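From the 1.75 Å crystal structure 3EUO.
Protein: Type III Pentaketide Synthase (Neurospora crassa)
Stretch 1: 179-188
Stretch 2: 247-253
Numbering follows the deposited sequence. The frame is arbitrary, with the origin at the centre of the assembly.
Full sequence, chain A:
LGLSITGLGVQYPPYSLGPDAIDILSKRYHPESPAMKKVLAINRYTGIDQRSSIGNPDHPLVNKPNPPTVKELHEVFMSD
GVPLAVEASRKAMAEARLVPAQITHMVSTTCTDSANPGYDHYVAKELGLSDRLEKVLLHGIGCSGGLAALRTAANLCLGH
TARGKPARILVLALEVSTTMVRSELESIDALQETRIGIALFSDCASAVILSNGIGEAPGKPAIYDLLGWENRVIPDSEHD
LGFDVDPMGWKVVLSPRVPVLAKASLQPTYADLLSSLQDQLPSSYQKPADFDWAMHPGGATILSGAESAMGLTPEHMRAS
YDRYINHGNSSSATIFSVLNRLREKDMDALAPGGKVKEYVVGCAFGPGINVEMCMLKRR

Stretch 1 179-188: TMVRSELESI
Stretch 2, residues 247-253: PMGWKVV

The packing of a helix against a strand, pinned by one lysine whose ammonium group reaches the helix backbone and two serines, illustrates how a small contact can combine a polar anchor with an apolar flank. In this pentaketide synthase, residues 179-180 form the end of a 3-10 segment, Met180 takes the N-cap position, and a regular helix starts at 181 and continues past 188, with phi near -60° and psi near -43°. Its backbone hydrogen bonds within the stretch run from Glu184 N to Met180 O at 3.0 Å through to Ile188 N to Glu184 O at 2.9 Å. The partner enters through Pro247 and Met248 (phi/psi -98/12) and becomes a strand that starts at Gly249 and continues past Val253. The axes approach to 8.9 Å and cross at -51°, their N-to-C directions inclined by the same 51°. The register pairs Met180 with Gly249, Ser183 with Met248 and Glu184 with Lys251, with CA atoms 6.9, 6.0 and 7.1 Å apart.

Lysine suits the centre of the contact because its long chain can leave the strand sideways and still deliver a charge to the helix. With chi angles m, m, t, t, Lys251 bends near its root and then extends. Its NZ donates to Ser183 OG and to Ser187 OG, each at 2.8 Å, and more weakly to Ser183 O at 3.0 Å. The serines lie one helical turn apart, and both direct CA-to-CB toward the strand; Ser183 is t and Ser187 is m. Their short side chains leave room for the ammonium group, and a water also accepts from Lys251 NZ at 2.9 Å.

Glu184 supplies a second tie. Its CA-to-CB bond points sideways, but the m, m rotamer with chi3 near -47° brings the carboxylate back to the strand, where OE2 accepts a weak, nearly linear hydrogen bond from Val252 N at 3.3 Å. A bridging water reinforces the junction: it accepts from Ser183 OG at 2.7 Å and donates to Glu184 OE2 at 2.8 Å and to Trp250 O at 2.7 Å. Two polar backbone atoms of the strand, Val252 N and Trp250 O, are thus met by the Glu184 carboxylate and the bridging water, although Trp250 N is buried without a partner.

The apolar flank begins at Met180, whose CA-to-CB bond points toward the strand and whose flexible chain (m, t, chi3 -136°) brings CE to 3.6 Å from CE3 of Trp250, approaching the ring obliquely. Met180 SD lies 5.5 Å from the centroid of the Trp250 six-membered ring, 83° off the ring normal and so at the edge. Trp250 (chi1 m, chi2 -101°) leaves its strand sideways. Gly249 fits beside Met180: its phi/psi of 118/-122 would jam a CB against the preceding carbonyl oxygen, and an ideal CB would also sit a tight 3.4 Å from Met180 SD. Met248, extended as m, t, t, covers the helix near Ser183, with CB 3.7 Å from Ser183 OG. Together the two stretches bury 468 Å².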

# COMPACT_ATOMS: atom_id res chain seq x y z
N THR A 179 -9.01 2.80 -19.21
CA THR A 179 -10.39 2.36 -18.99
C THR A 179 -11.22 3.41 -18.25
O THR A 179 -12.44 3.28 -18.16
CB THR A 179 -10.42 1.03 -18.21
OG1 THR A 179 -9.61 1.14 -17.03
CG2 THR A 179 -9.89 -0.12 -19.08
N MET A 180 -10.56 4.44 -17.74
CA MET A 180 -11.24 5.51 -17.01
C MET A 180 -11.59 6.68 -17.92
O MET A 180 -12.05 7.73 -17.45
CB MET A 180 -10.42 5.93 -15.77
CG MET A 180 -10.50 4.90 -14.61
SD MET A 180 -9.43 5.25 -13.19
CE MET A 180 -8.79 3.61 -12.90
N VAL A 181 -11.42 6.48 -19.23
CA VAL A 181 -11.73 7.50 -20.23
C VAL A 181 -13.18 8.01 -20.11
O VAL A 181 -13.40 9.22 -20.14
CB VAL A 181 -11.37 7.03 -21.68
CG1 VAL A 181 -12.17 5.80 -22.08
CG2 VAL A 181 -11.56 8.17 -22.70
N ARG A 182 -14.14 7.10 -19.94
CA ARG A 182 -15.56 7.50 -19.87
C ARG A 182 -15.87 8.34 -18.63
O ARG A 182 -16.67 9.28 -18.71
CB ARG A 182 -16.50 6.28 -19.95
CG ARG A 182 -16.59 5.63 -21.34
CD ARG A 182 -17.44 6.47 -22.30
NE ARG A 182 -18.79 6.70 -21.78
CZ ARG A 182 -19.80 5.84 -21.88
NH1 ARG A 182 -19.63 4.67 -22.50
NH2 ARG A 182 -20.99 6.13 -21.36
N SER A 183 -15.22 8.01 -17.52
CA SER A 183 -15.35 8.77 -16.27
C SER A 183 -14.82 10.19 -16.47
O SER A 183 -15.45 11.17 -16.06
CB SER A 183 -14.57 8.09 -15.15
OG SER A 183 -14.37 8.98 -14.07
N GLU A 184 -13.66 10.29 -17.09
CA GLU A 184 -13.06 11.60 -17.35
C GLU A 184 -13.92 12.43 -18.30
O GLU A 184 -14.17 13.61 -18.05
CB GLU A 184 -11.62 11.46 -17.86
CG GLU A 184 -10.62 11.07 -16.74
CD GLU A 184 -10.48 12.17 -15.68
OE1 GLU A 184 -10.31 13.35 -16.06
OE2 GLU A 184 -10.53 11.85 -14.46
N LEU A 185 -14.40 11.79 -19.37
CA LEU A 185 -15.24 12.47 -20.35
C LEU A 185 -16.51 13.00 -19.71
O LEU A 185 -16.97 14.10 -20.02
CB LEU A 185 -15.58 11.53 -21.52
CG LEU A 185 -14.48 11.22 -22.53
CD1 LEU A 185 -14.95 10.14 -23.49
CD2 LEU A 185 -14.07 12.47 -23.31
N GLU A 186 -17.08 12.21 -18.80
CA GLU A 186 -18.30 12.61 -18.10
C GLU A 186 -18.06 13.85 -17.25
O GLU A 186 -18.88 14.77 -17.24
CB GLU A 186 -18.82 11.47 -17.23
CG GLU A 186 -20.03 11.89 -16.42
CD GLU A 186 -20.82 10.74 -15.85
OE1 GLU A 186 -21.04 10.74 -14.62
OE2 GLU A 186 -21.22 9.84 -16.62
N SER A 187 -16.95 13.88 -16.52
CA SER A 187 -16.60 15.05 -15.72
C SER A 187 -16.33 16.29 -16.58
O SER A 187 -16.76 17.39 -16.24
CB SER A 187 -15.41 14.76 -14.81
OG SER A 187 -15.78 13.86 -13.79
N ILE A 188 -15.62 16.11 -17.70
CA ILE A 188 -15.36 17.23 -18.62
C ILE A 188 -16.68 17.85 -19.07
O ILE A 188 -16.88 19.07 -18.96
CB ILE A 188 -14.53 16.80 -19.86
CG1 ILE A 188 -13.14 16.33 -19.43
CG2 ILE A 188 -14.39 17.98 -20.86
CD1 ILE A 188 -12.45 15.44 -20.45
N PRO A 247 -17.26 6.41 -7.29
CA PRO A 247 -18.00 5.27 -7.82
C PRO A 247 -17.63 4.91 -9.27
O PRO A 247 -17.90 3.78 -9.70
CB PRO A 247 -19.47 5.71 -7.73
CG PRO A 247 -19.45 7.17 -7.44
CD PRO A 247 -18.15 7.44 -6.73
N MET A 248 -17.02 5.84 -9.99
CA MET A 248 -16.57 5.61 -11.37
C MET A 248 -15.09 5.27 -11.50
O MET A 248 -14.55 5.32 -12.61
CB MET A 248 -16.80 6.86 -12.22
CG MET A 248 -18.19 7.27 -12.39
SD MET A 248 -18.33 8.55 -13.65
CE MET A 248 -20.11 8.42 -13.73
N GLY A 249 -14.43 4.98 -10.37
CA GLY A 249 -12.99 4.72 -10.37
C GLY A 249 -12.24 5.74 -9.54
O GLY A 249 -12.50 5.88 -8.34
N TRP A 250 -11.30 6.44 -10.18
CA TRP A 250 -10.58 7.54 -9.55
C TRP A 250 -10.57 8.75 -10.47
O TRP A 250 -10.32 8.63 -11.67
CB TRP A 250 -9.14 7.14 -9.19
CG TRP A 250 -9.05 6.10 -8.11
CD1 TRP A 250 -8.76 6.31 -6.79
CD2 TRP A 250 -9.24 4.68 -8.26
NE1 TRP A 250 -8.76 5.12 -6.11
CE2 TRP A 250 -9.06 4.10 -6.99
CE3 TRP A 250 -9.53 3.85 -9.35
CZ2 TRP A 250 -9.17 2.72 -6.76
CZ3 TRP A 250 -9.66 2.48 -9.13
CH2 TRP A 250 -9.47 1.93 -7.84
N LYS A 251 -10.85 9.92 -9.89
CA LYS A 251 -10.85 11.18 -10.62
C LYS A 251 -9.53 11.91 -10.46
O LYS A 251 -9.07 12.15 -9.33
CB LYS A 251 -11.99 12.09 -10.15
CG LYS A 251 -13.39 11.50 -10.28
CD LYS A 251 -13.93 11.59 -11.70
CE LYS A 251 -15.40 11.22 -11.73
NZ LYS A 251 -15.92 11.10 -13.12
N VAL A 252 -8.92 12.27 -11.58
CA VAL A 252 -7.65 13.01 -11.58
C VAL A 252 -7.81 14.40 -10.96
O VAL A 252 -8.77 15.09 -11.25
CB VAL A 252 -7.11 13.16 -13.02
CG1 VAL A 252 -5.89 14.06 -13.05
CG2 VAL A 252 -6.75 11.79 -13.60
N VAL A 253 -6.88 14.77 -10.09
CA VAL A 253 -6.74 16.15 -9.63
C VAL A 253 -5.43 16.66 -10.21
O VAL A 253 -4.39 16.02 -10.07
CB VAL A 253 -6.74 16.27 -8.07
CG1 VAL A 253 -6.49 17.72 -7.62
CG2 VAL A 253 -8.06 15.77 -7.49
O HOH W 1 -11.69 9.41 -13.88
O HOH W 2 -18.70 11.68 -12.41